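Local coordinates for protein D-glyceraldehyde dehydrogenase (NADP(+)) (Thermoplasma acidophilum, PDB 5IZD) that oxidises D-glyceraldehyde to (R)-glycerate with NADP(+) as electron acceptor, a step of the non-phosphorylated Entner-Doudoroff pathway, at residues I85-N90 / K95-E100; G153-K158 / G179-I184; G369-D372 / K376-Q379; E332-A337 / A342-G347; R232-A237 / A242-E247. All coordinates share one frame; numbering follows the deposited sequence.

Contact 1 (I85-N90 / K95-E100); sequences IIMEEN and KEAKEE
Ala97 is the first residue of segment 95-100 to meet segment 85-90, and its single methyl group receives two side chains at once. Met87 CG lies 3.5 Å from Ala97 CB, tighter than an ordinary carbon-carbon contact, while Ile86 CG2 rests against Ala97 CB at 4.2 Å. The CA atoms of Ile86 and Ala97, 6.1 Å apart, are the closest such pair across the segments. Met87 reaches the methyl group through its CG, which stands opposite its own carbonyl carbon (chi1 -65°); the approach is made by this stem of the side chain, and the chain bends only beyond it, at chi3.

One turn further on comes Glu100. Its extended chain passes across Ile86, and the aliphatic branches of the isoleucine meet the carboxylate end: Ile86 CD1 lies 4.2 Å from Glu100 CD, and Ile86 CG2 is equally far from Glu100 OE1. CG anti to the backbone N (chi1 -176°) sends this chain out over the gap between the helices. The short helix axes come within 9.3 Å at an angle of 124°, a splayed pairing of consecutive helices joined by a brief turn.

The contact pairs an apolar part at Ala97 with a buried, charged one at Glu100. Glu100 OE1 forms a salt bridge with Lys92 in the connecting turn, and OE2 accepts hydrogen bonds from the backbone N of Ala152 and Gly153, where helix 153-164 begins. With both oxygens occupied, this buried carboxylate is probably ionised, and its contact with Ile86 is compatible with burial because its charge is balanced elsewhere.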
# COMPACT_ATOMS: atom_id res chain seq x y z
N ILE A 85 11.46 28.40 -26.92
CA ILE A 85 10.80 29.35 -26.01
C ILE A 85 11.56 29.45 -24.68
O ILE A 85 11.81 30.55 -24.18
CB ILE A 85 9.36 28.92 -25.75
CG1 ILE A 85 8.55 29.17 -27.03
CG2 ILE A 85 8.78 29.66 -24.56
CD1 ILE A 85 7.24 28.43 -27.08
N ILE A 86 11.95 28.30 -24.13
CA ILE A 86 12.74 28.30 -22.92
C ILE A 86 14.07 29.01 -23.10
O ILE A 86 14.46 29.76 -22.22
CB ILE A 86 12.94 26.86 -22.40
CG1 ILE A 86 11.59 26.26 -21.97
CG2 ILE A 86 13.96 26.84 -21.28
CD1 ILE A 86 11.63 24.77 -21.91
N MET A 87 14.77 28.78 -24.22
CA MET A 87 16.04 29.47 -24.46
C MET A 87 15.81 30.95 -24.57
O MET A 87 16.58 31.72 -24.03
CB MET A 87 16.83 28.93 -25.66
CG MET A 87 17.30 27.47 -25.43
SD MET A 87 18.38 26.98 -26.81
CE MET A 87 17.13 26.61 -28.04
N GLU A 88 14.70 31.34 -25.19
CA GLU A 88 14.39 32.79 -25.39
C GLU A 88 13.94 33.45 -24.06
O GLU A 88 14.43 34.53 -23.70
CB GLU A 88 13.33 33.02 -26.48
CG GLU A 88 13.74 32.77 -27.94
N GLU A 89 13.02 32.82 -23.32
CA GLU A 89 12.50 33.41 -22.08
C GLU A 89 13.43 33.38 -20.89
O GLU A 89 13.38 34.25 -20.02
CB GLU A 89 11.16 32.77 -21.66
CG GLU A 89 9.98 33.09 -22.60
CD GLU A 89 8.60 32.74 -21.95
OE1 GLU A 89 7.68 33.58 -22.13
OE2 GLU A 89 8.43 31.68 -21.27
N ASN A 90 14.23 32.34 -20.82
CA ASN A 90 15.07 32.08 -19.64
C ASN A 90 16.56 32.22 -19.94
O ASN A 90 17.32 32.42 -19.04
CB ASN A 90 14.80 30.69 -19.08
CG ASN A 90 13.42 30.57 -18.42
OD1 ASN A 90 12.37 30.72 -19.08
ND2 ASN A 90 13.41 30.31 -17.12
N LYS A 95 21.45 22.56 -23.90
CA LYS A 95 21.32 21.24 -23.26
C LYS A 95 20.36 21.28 -22.06
O LYS A 95 19.66 20.29 -21.79
CB LYS A 95 22.71 20.70 -22.87
CG LYS A 95 23.62 20.28 -24.04
CD LYS A 95 24.90 19.57 -23.59
N GLU A 96 20.35 22.39 -21.32
CA GLU A 96 19.36 22.60 -20.25
C GLU A 96 17.94 22.73 -20.76
O GLU A 96 16.99 22.21 -20.17
CB GLU A 96 19.71 23.79 -19.37
CG GLU A 96 20.79 23.49 -18.32
CD GLU A 96 21.11 24.69 -17.41
OE1 GLU A 96 20.15 25.37 -16.97
OE2 GLU A 96 22.31 24.98 -17.14
N ALA A 97 17.79 23.42 -21.88
CA ALA A 97 16.48 23.56 -22.51
C ALA A 97 16.00 22.19 -23.00
O ALA A 97 14.86 21.83 -22.75
CB ALA A 97 16.50 24.59 -23.67
N LYS A 98 16.85 21.43 -23.66
CA LYS A 98 16.45 20.09 -24.14
C LYS A 98 16.14 19.11 -22.98
O LYS A 98 15.18 18.39 -23.03
CB LYS A 98 17.51 19.51 -25.09
CG LYS A 98 17.59 20.28 -26.38
CD LYS A 98 18.63 19.74 -27.35
CE LYS A 98 18.47 20.48 -28.66
NZ LYS A 98 19.43 19.95 -29.64
N GLU A 99 16.95 19.16 -21.92
CA GLU A 99 16.74 18.35 -20.73
C GLU A 99 15.39 18.69 -20.06
O GLU A 99 14.65 17.79 -19.70
CB GLU A 99 17.95 18.47 -19.79
CG GLU A 99 17.69 18.23 -18.35
CD GLU A 99 18.97 18.20 -17.52
OE1 GLU A 99 19.01 17.35 -16.60
OE2 GLU A 99 19.87 19.03 -17.76
N GLU A 100 15.04 19.96 -19.98
CA GLU A 100 13.78 20.34 -19.41
C GLU A 100 12.59 19.77 -20.17
O GLU A 100 11.63 19.33 -19.59
CB GLU A 100 13.66 21.83 -19.21
CG GLU A 100 12.37 22.19 -18.53
CD GLU A 100 12.31 23.58 -17.98
OE1 GLU A 100 13.30 24.31 -18.04
OE2 GLU A 100 11.27 23.94 -17.49

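Contact 2 (G153-K158 / G179-I184); sequences GMVARK and GSAEWI
Val155 and Ile184 reach toward each other tip to tip, and almost the whole contact hangs on the two branches of the valine. Val155 CG1 takes the isoleucine, at 3.8 Å from Ile184 CG2 and 4.1 Å from Ile184 CD1, so it is held in the fork of that side chain. The other branch, Val155 CG2, sits 4.0 Å from Ala181 CB. With CG1 anti to the backbone N (chi1 168°), the valine sends one methyl to each partner, and the two partners stand three residues apart on the same face of their helix. The small Ala181 probably helps the backbones approach here, its CA lying 6.4 Å from that of Val155.

The next shell fixes the two helices. Both carboxylate oxygens of Glu89 accept backbone N-H groups near the start of helix 178-190, from Gly179 and Ser180. Ala156 leans on Val104 and Ile108 of helix 94-112, and Ala181 rests on Pro173 and Phe200. Arg157, which by similarity binds NADP(+) and substrate, forms a salt bridge through NH2 with Glu441.

Helix 153-164 connects strand 130-145 to strand 168-172, and helix 178-190 leads on from that strand to strand 198-200. Their side-by-side packing over parallel strands belongs to the Rossmann-like cofactor domain of aldehyde dehydrogenases, and the side chain of Val155 is about 9 Å from the bound NADP.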
# COMPACT_ATOMS: atom_id res chain seq x y z
N GLY A 153 8.86 22.42 -17.06
CA GLY A 153 8.88 21.28 -16.05
C GLY A 153 7.82 21.42 -14.96
O GLY A 153 7.13 20.45 -14.60
N MET A 154 7.67 22.63 -14.45
CA MET A 154 6.76 22.84 -13.30
C MET A 154 5.30 22.82 -13.73
O MET A 154 4.41 22.47 -12.95
CB MET A 154 7.09 24.14 -12.57
CG MET A 154 8.44 24.12 -11.89
SD MET A 154 8.33 23.12 -10.37
CE MET A 154 10.02 23.51 -9.81
N VAL A 155 5.05 23.22 -14.98
CA VAL A 155 3.71 23.13 -15.51
C VAL A 155 3.31 21.69 -15.70
O VAL A 155 2.27 21.30 -15.24
CB VAL A 155 3.60 23.94 -16.82
CG1 VAL A 155 2.31 23.63 -17.55
CG2 VAL A 155 3.80 25.41 -16.50
N ALA A 156 4.12 20.92 -16.41
CA ALA A 156 3.91 19.47 -16.52
C ALA A 156 3.72 18.79 -15.12
O ALA A 156 2.85 17.97 -14.96
CB ALA A 156 5.06 18.80 -17.26
N ARG A 157 4.56 19.13 -14.16
CA ARG A 157 4.53 18.51 -12.82
C ARG A 157 3.19 18.67 -12.10
O ARG A 157 2.80 17.78 -11.40
CB ARG A 157 5.63 19.09 -11.94
CG ARG A 157 5.47 18.75 -10.46
CD ARG A 157 6.66 19.28 -9.70
NE ARG A 157 7.83 18.50 -9.98
CZ ARG A 157 9.06 18.85 -9.62
NH1 ARG A 157 9.29 19.98 -8.94
NH2 ARG A 157 10.07 18.05 -9.94
N LYS A 158 2.54 19.81 -12.25
CA LYS A 158 1.28 20.15 -11.64
C LYS A 158 0.04 19.76 -12.47
O LYS A 158 -0.91 19.19 -11.90
CB LYS A 158 1.29 21.65 -11.34
CG LYS A 158 2.39 21.94 -10.32
CD LYS A 158 2.38 23.35 -9.81
CE LYS A 158 3.66 23.68 -9.07
NZ LYS A 158 3.76 22.92 -7.81
N GLY A 179 5.28 32.27 -21.72
CA GLY A 179 5.26 31.67 -23.08
C GLY A 179 5.30 30.12 -23.02
O GLY A 179 4.57 29.42 -23.74
N SER A 180 6.15 29.60 -22.17
CA SER A 180 6.31 28.14 -22.14
C SER A 180 5.03 27.50 -21.57
O SER A 180 4.57 26.46 -22.06
CB SER A 180 7.62 27.76 -21.42
OG SER A 180 7.62 28.25 -20.10
N ALA A 181 4.39 28.17 -20.63
CA ALA A 181 3.17 27.65 -20.03
C ALA A 181 2.05 27.65 -21.08
O ALA A 181 1.31 26.70 -21.23
CB ALA A 181 2.79 28.48 -18.84
N GLU A 182 1.94 28.77 -21.79
CA GLU A 182 0.90 28.93 -22.79
C GLU A 182 1.06 27.87 -23.81
O GLU A 182 0.08 27.36 -24.29
CB GLU A 182 1.00 30.26 -23.52
CG GLU A 182 -0.28 30.56 -24.29
CD GLU A 182 -0.08 31.36 -25.52
OE1 GLU A 182 0.90 31.07 -26.25
OE2 GLU A 182 -0.93 32.28 -25.78
N TRP A 183 2.29 27.61 -24.22
CA TRP A 183 2.53 26.63 -25.27
C TRP A 183 2.10 25.18 -24.84
O TRP A 183 1.43 24.44 -25.60
CB TRP A 183 3.98 26.71 -25.71
CG TRP A 183 4.36 25.83 -26.85
CD1 TRP A 183 4.45 26.20 -28.14
CD2 TRP A 183 4.73 24.41 -26.80
NE1 TRP A 183 4.85 25.13 -28.91
CE2 TRP A 183 5.06 24.03 -28.11
CE3 TRP A 183 4.83 23.47 -25.79
CZ2 TRP A 183 5.45 22.73 -28.45
CZ3 TRP A 183 5.24 22.14 -26.10
CH2 TRP A 183 5.54 21.79 -27.43
N ILE A 184 2.40 24.83 -23.60
CA ILE A 184 2.00 23.54 -23.04
C ILE A 184 0.50 23.43 -22.96
O ILE A 184 -0.05 22.43 -23.42
CB ILE A 184 2.65 23.31 -21.66
CG1 ILE A 184 4.14 23.07 -21.86
CG2 ILE A 184 2.05 22.09 -20.96
CD1 ILE A 184 4.97 23.27 -20.64

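Contact 3 (G369-D372 / K376-Q379); sequences GNAD and KIFQ
The phenyl ring of Phe378 comes up against the backbone carbonyl of Asp372: the oxygen lies 3.5 Å from Phe378 CB, 3.8 Å from CG and 4.0 Å from CD1. The peptide oxygen approaches obliquely, beside CB and the proximal ring atoms, instead of at the distal end. Tyr288, outside the two segments, meets the same ring with its plane turned by about 85°, and the side chain also touches Gln373 in the connecting loop. A chi1 of -97°, well off a staggered value, swings the phenyl group into this position beside the carbonyl.

The Asp372 oxygen accepts a hydrogen bond from Ser375 OG. The second part of the contact is purely apolar. Ala371 CB faces Ile377 CG2 at 4.4 Å, a loose approach of a methyl group to a single branch. The other branch of Ile377, bent at chi2 (-74°), leads away from the loop, to Ile333 and Ala337 on helix 324-339. The isoleucine is thus shared between loop and helix. The CA atoms of Ala371 and Ile377 are 7.2 Å apart.

A further tie crosses the turn from Gln379 NE2 to the carbonyl oxygen of Gln373. The whole forms a compact connection between strands 366-369 and 386-392, which are neighbouring parallel strands: a beta-alpha-beta crossover reduced to a one-turn helix. It belongs to the catalytic domain of the aldehyde dehydrogenase fold, and Ile377 also touches Ile382, an NADP(+)-binding residue by similarity.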
# COMPACT_ATOMS: atom_id res chain seq x y z
N GLY A 369 35.34 32.10 0.73
CA GLY A 369 35.93 31.50 2.00
C GLY A 369 35.68 32.33 3.27
O GLY A 369 35.42 33.57 3.21
N ASN A 370 35.76 31.66 4.42
CA ASN A 370 35.58 32.27 5.78
C ASN A 370 34.34 33.21 5.99
O ASN A 370 34.48 34.37 6.40
N ALA A 371 33.15 32.72 5.64
CA ALA A 371 31.91 33.28 6.18
C ALA A 371 31.42 32.26 7.21
O ALA A 371 31.68 31.04 7.10
CB ALA A 371 30.87 33.57 5.10
N ASP A 372 30.81 32.79 8.26
CA ASP A 372 30.44 32.00 9.38
C ASP A 372 29.30 31.11 8.90
O ASP A 372 28.52 31.48 7.98
CB ASP A 372 29.95 32.85 10.58
CG ASP A 372 30.96 33.87 11.06
OD1 ASP A 372 32.15 33.81 10.69
OD2 ASP A 372 30.56 34.76 11.84
N LYS A 376 24.64 35.39 6.53
CA LYS A 376 23.56 35.35 5.54
C LYS A 376 23.86 34.40 4.35
O LYS A 376 22.97 33.71 3.86
CB LYS A 376 23.16 36.77 5.03
CG LYS A 376 22.31 37.60 6.04
CD LYS A 376 21.87 38.98 5.45
CE LYS A 376 21.44 40.01 6.52
N ILE A 377 25.11 34.35 3.93
CA ILE A 377 25.57 33.44 2.86
C ILE A 377 25.31 31.92 3.18
O ILE A 377 25.17 31.09 2.26
CB ILE A 377 27.08 33.77 2.61
CG1 ILE A 377 27.19 35.06 1.80
CG2 ILE A 377 27.89 32.68 1.94
CD1 ILE A 377 26.82 34.94 0.34
N PHE A 378 25.27 31.60 4.48
CA PHE A 378 25.00 30.26 4.95
C PHE A 378 23.56 30.05 5.51
O PHE A 378 23.19 28.91 5.73
CB PHE A 378 26.08 29.86 6.01
CG PHE A 378 27.21 29.05 5.42
CD1 PHE A 378 28.01 29.58 4.44
CD2 PHE A 378 27.44 27.77 5.79
CE1 PHE A 378 29.04 28.83 3.87
CE2 PHE A 378 28.44 27.02 5.23
CZ PHE A 378 29.24 27.54 4.26
N GLN A 379 22.78 31.12 5.76
CA GLN A 379 21.48 31.00 6.39
C GLN A 379 20.29 31.45 5.53
O GLN A 379 19.13 31.11 5.82
CB GLN A 379 21.48 31.76 7.73
CG GLN A 379 22.39 31.16 8.78
CD GLN A 379 21.99 29.76 9.24
OE1 GLN A 379 20.82 29.42 9.33
NE2 GLN A 379 22.98 28.94 9.49

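Contact 4 (E332-A337 / A342-G347); sequences EIVEEA and AKILFG
Ala337 and Ala342 are joined by the one hydrogen bond between these segments, from Ala342 N to Ala337 O. It is long, at 3.3 Å, with an N-H...O angle of 151°, and the donor is tilted 23° from the carbonyl plane. The donor lies five positions after the acceptor, the span of the 6-to-1 bond in a Schellman motif, and the arrangement is consistent with such a helix end, although this bond alone does not establish it. Glu336 O, one residue back, is met by Ser340 OG, so consecutive carbonyls near the end of helix 324-339 find donors in the residues that follow.

The same carbonyl is also approached by carbon: Ala342 CB lies only 3.1 Å from Ala337 O, a close approach to a carbonyl of the last turn of the helix.

Apolar contacts make up the remainder. Ala337 CB and Ala342 CB are 4.3 Å apart, and one turn earlier Val334 CG1 meets Ile344 CD1 at 4.4 Å. Ile344 bends at chi2 (-64°), which brings CD1 back toward the helix although its CB sets off to one side of it.

Ile368 of strand 366-369 touches Ala337, Ala342 and Ile344 together, so the helix end and the edge strand share one apolar seat. Strand 343-346 runs antiparallel to strand 366-369 at the margin of the seven-stranded sheet, where Leu345 and Phe346 both face Ile367 in a classic beta bulge.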
# COMPACT_ATOMS: atom_id res chain seq x y z
N GLU A 332 23.92 42.60 -4.08
CA GLU A 332 23.74 42.95 -2.67
C GLU A 332 24.27 41.85 -1.73
O GLU A 332 24.94 42.18 -0.78
CB GLU A 332 22.27 43.22 -2.36
CG GLU A 332 21.79 44.56 -2.94
CD GLU A 332 20.29 44.71 -2.91
OE1 GLU A 332 19.58 43.75 -2.55
OE2 GLU A 332 19.80 45.79 -3.28
N ILE A 333 23.93 40.59 -2.04
CA ILE A 333 24.34 39.41 -1.28
C ILE A 333 25.88 39.38 -1.28
O ILE A 333 26.49 39.30 -0.22
CB ILE A 333 23.71 38.10 -1.82
CG1 ILE A 333 22.25 37.95 -1.32
CG2 ILE A 333 24.39 36.84 -1.29
CD1 ILE A 333 21.38 37.04 -2.19
N VAL A 334 26.50 39.50 -2.44
CA VAL A 334 27.95 39.44 -2.54
C VAL A 334 28.60 40.59 -1.77
O VAL A 334 29.57 40.37 -1.01
CB VAL A 334 28.41 39.40 -4.01
CG1 VAL A 334 29.93 39.58 -4.14
CG2 VAL A 334 27.96 38.07 -4.62
N GLU A 335 28.03 41.79 -1.91
CA GLU A 335 28.48 42.97 -1.18
C GLU A 335 28.34 42.85 0.34
O GLU A 335 29.27 43.16 1.06
CB GLU A 335 27.76 44.21 -1.69
CG GLU A 335 28.27 44.64 -3.04
CD GLU A 335 29.76 44.94 -2.99
OE1 GLU A 335 30.53 44.35 -3.79
OE2 GLU A 335 30.16 45.72 -2.09
N GLU A 336 27.21 42.34 0.82
CA GLU A 336 27.03 42.13 2.25
C GLU A 336 28.04 41.07 2.74
O GLU A 336 28.54 41.18 3.87
CB GLU A 336 25.58 41.72 2.56
CG GLU A 336 25.21 41.48 4.06
CD GLU A 336 25.61 40.11 4.64
OE1 GLU A 336 25.80 39.14 3.87
OE2 GLU A 336 25.74 39.99 5.87
N ALA A 337 28.35 40.06 1.92
CA ALA A 337 29.40 39.10 2.26
C ALA A 337 30.78 39.76 2.29
O ALA A 337 31.52 39.47 3.21
CB ALA A 337 29.40 37.92 1.31
N ALA A 342 34.45 38.47 4.27
CA ALA A 342 34.54 37.22 3.54
C ALA A 342 35.56 37.33 2.41
O ALA A 342 35.66 38.36 1.77
CB ALA A 342 33.19 36.84 3.00
N LYS A 343 36.33 36.27 2.21
CA LYS A 343 37.35 36.19 1.18
C LYS A 343 36.64 35.71 -0.12
O LYS A 343 35.99 34.65 -0.14
CB LYS A 343 38.45 35.21 1.62
N ILE A 344 36.72 36.51 -1.19
CA ILE A 344 36.26 36.13 -2.51
C ILE A 344 37.39 35.34 -3.14
O ILE A 344 38.40 35.92 -3.49
CB ILE A 344 35.95 37.36 -3.42
CG1 ILE A 344 34.95 38.31 -2.78
CG2 ILE A 344 35.44 36.93 -4.80
CD1 ILE A 344 33.59 37.70 -2.58
N LEU A 345 37.20 34.06 -3.35
CA LEU A 345 38.22 33.23 -4.00
C LEU A 345 38.10 33.30 -5.51
O LEU A 345 39.08 33.12 -6.22
CB LEU A 345 38.10 31.78 -3.51
CG LEU A 345 38.32 31.70 -1.98
CD1 LEU A 345 37.55 30.57 -1.33
CD2 LEU A 345 39.81 31.63 -1.64
N PHE A 346 36.91 33.54 -6.02
CA PHE A 346 36.73 33.73 -7.45
C PHE A 346 35.40 34.46 -7.70
O PHE A 346 34.37 34.20 -7.02
CB PHE A 346 36.79 32.38 -8.22
CG PHE A 346 36.76 32.57 -9.70
CD1 PHE A 346 37.87 33.02 -10.37
CD2 PHE A 346 35.57 32.37 -10.42
CE1 PHE A 346 37.80 33.32 -11.76
CE2 PHE A 346 35.50 32.64 -11.81
CZ PHE A 346 36.62 33.10 -12.48
N GLY A 347 35.42 35.31 -8.70
CA GLY A 347 34.23 35.97 -9.23
C GLY A 347 33.74 37.18 -8.47
O GLY A 347 34.52 38.01 -8.10

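Contact 5 (R232-A237 / A242-E247); sequences RIMQKA and AKLILE
Leu244 fills the tight centre of this contact, its two methyl groups taken by different residues of segment 232-237. CD1 presses on Met234, 3.7 Å from Met234 CA and 3.8 Å from Met234 CG, while CD2 lies 3.9 Å from Ala237 CB. The side chains of Met234 and Leu244 cross at about a right angle: Met234 CG, anti to the methionine's backbone N (chi1 -167°), and an extended chain carry the sulfur end past the leucine. There the second subunit takes over, its own Leu244 packing on Met234.

Away from Leu244 the fit slackens at both ends: Ile233 CG2 is 4.2 Å from Leu246 CD2 at one, and the CB atoms of Ala237 and Ala242 are 4.4 Å apart at the other. This is the return half of a beta-alpha-beta unit in the Rossmann-like domain, built from strand 220-224, helix 227-236 and the parallel strand 243-247; the helical segment 232-236 runs almost exactly antiparallel (178°) to the last.

On the far side of the helix the character changes. Arg232, solvent-exposed, touches the bound NADP and forms a salt bridge with Asp210, while Lys236 CE lies 3.6 Å above one face of the Arg232 guanidinium, displaced toward its rim. Glu247, the predicted proton acceptor, is by contrast buried at the end of the strand and hydrogen-bonds through OE1 to Gly249 N.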
# COMPACT_ATOMS: atom_id res chain seq x y z
N ARG A 232 2.49 33.64 2.43
CA ARG A 232 1.32 34.44 2.09
C ARG A 232 0.15 33.59 1.59
O ARG A 232 -0.99 33.81 2.01
CB ARG A 232 1.69 35.52 1.08
CG ARG A 232 0.59 36.51 0.81
CD ARG A 232 1.09 37.80 0.18
NE ARG A 232 -0.02 38.76 -0.05
CZ ARG A 232 -0.48 39.67 0.84
NH1 ARG A 232 0.03 39.78 2.07
NH2 ARG A 232 -1.47 40.50 0.52
N ILE A 233 0.42 32.63 0.72
CA ILE A 233 -0.62 31.76 0.23
C ILE A 233 -1.28 30.98 1.38
O ILE A 233 -2.50 30.86 1.45
CB ILE A 233 -0.07 30.78 -0.83
CG1 ILE A 233 0.23 31.53 -2.10
CG2 ILE A 233 -1.03 29.60 -1.06
CD1 ILE A 233 1.17 30.82 -3.03
N MET A 234 -0.46 30.46 2.28
CA MET A 234 -0.97 29.77 3.42
C MET A 234 -1.86 30.65 4.28
O MET A 234 -2.90 30.20 4.75
CB MET A 234 0.19 29.16 4.26
CG MET A 234 -0.23 28.17 5.29
SD MET A 234 1.22 27.28 5.96
CE MET A 234 0.46 26.58 7.40
N GLN A 235 -1.45 31.89 4.52
CA GLN A 235 -2.30 32.82 5.28
C GLN A 235 -3.66 33.09 4.58
O GLN A 235 -4.70 33.03 5.23
CB GLN A 235 -1.60 34.15 5.48
CG GLN A 235 -0.41 34.08 6.43
CD GLN A 235 0.54 35.25 6.17
OE1 GLN A 235 0.21 36.15 5.41
NE2 GLN A 235 1.73 35.20 6.77
N LYS A 236 -3.62 33.38 3.26
CA LYS A 236 -4.83 33.66 2.49
C LYS A 236 -5.76 32.46 2.35
O LYS A 236 -6.99 32.62 2.46
CB LYS A 236 -4.52 34.21 1.10
CG LYS A 236 -3.75 35.50 1.09
CD LYS A 236 -4.40 36.55 1.95
CE LYS A 236 -3.76 37.91 1.68
NZ LYS A 236 -4.22 38.85 2.74
N ALA A 237 -5.21 31.27 2.12
CA ALA A 237 -5.99 30.05 2.02
C ALA A 237 -6.62 29.61 3.34
O ALA A 237 -7.37 28.60 3.37
CB ALA A 237 -5.16 28.91 1.46
N ALA A 242 -8.24 25.49 1.65
CA ALA A 242 -7.71 24.73 0.55
C ALA A 242 -6.58 23.80 1.03
O ALA A 242 -5.84 24.14 1.95
CB ALA A 242 -7.23 25.64 -0.58
N LYS A 243 -6.53 22.60 0.46
CA LYS A 243 -5.41 21.74 0.53
C LYS A 243 -4.22 22.42 -0.16
O LYS A 243 -4.34 22.96 -1.30
CB LYS A 243 -5.77 20.40 -0.12
CG LYS A 243 -4.63 19.44 -0.50
CD LYS A 243 -3.76 19.10 0.62
CE LYS A 243 -2.63 18.19 0.15
NZ LYS A 243 -3.09 16.83 -0.17
N LEU A 244 -3.09 22.46 0.55
CA LEU A 244 -1.87 23.11 0.06
C LEU A 244 -0.78 22.11 -0.34
O LEU A 244 -0.47 21.13 0.42
CB LEU A 244 -1.35 24.06 1.11
CG LEU A 244 -2.31 25.23 1.43
CD1 LEU A 244 -1.62 26.26 2.31
CD2 LEU A 244 -2.88 25.94 0.22
N ILE A 245 -0.23 22.30 -1.55
CA ILE A 245 0.98 21.61 -1.98
C ILE A 245 1.92 22.73 -2.36
O ILE A 245 1.63 23.45 -3.36
CB ILE A 245 0.78 20.69 -3.19
CG1 ILE A 245 -0.31 19.61 -2.96
CG2 ILE A 245 2.12 20.06 -3.59
CD1 ILE A 245 -0.76 18.90 -4.24
N LEU A 246 2.92 22.98 -1.52
CA LEU A 246 3.82 24.14 -1.63
C LEU A 246 5.24 23.63 -1.54
O LEU A 246 5.60 22.92 -0.56
CB LEU A 246 3.66 25.13 -0.47
CG LEU A 246 2.27 25.67 -0.17
CD1 LEU A 246 2.31 26.56 1.07
CD2 LEU A 246 1.71 26.38 -1.37
N GLU A 247 6.04 24.07 -2.49
CA GLU A 247 7.46 23.81 -2.49
C GLU A 247 8.24 25.12 -2.63
O GLU A 247 8.08 25.80 -3.64
CB GLU A 247 7.79 22.82 -3.60
CG GLU A 247 9.21 22.25 -3.44
CD GLU A 247 10.25 22.83 -4.38
OE1 GLU A 247 10.98 23.77 -3.97
OE2 GLU A 247 10.33 22.34 -5.55

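Overall arrangement
From the N terminus the contacts come in series, each closing its own loop before the next opens; none nests in or crosses another. Contact 1 closes a short turn between consecutive helices, contact 2 a loop that includes strand 168-172, and contact 5 the return to strand 243-247. Contacts 1 and 2 adjoin, with centres 12 Å apart. Contact 2 reaches contact 5 where Arg157 NH1 lies 4.3 Å from Glu247 OE2. Much later, contact 4 and then contact 3 close short turns in the catalytic domain, tied together by Gly369 N and Lys343 O, 2.8 Å apart. Contacts 4 and 5 have centres about 35 Å apart, spanning catalytic and cofactor domains.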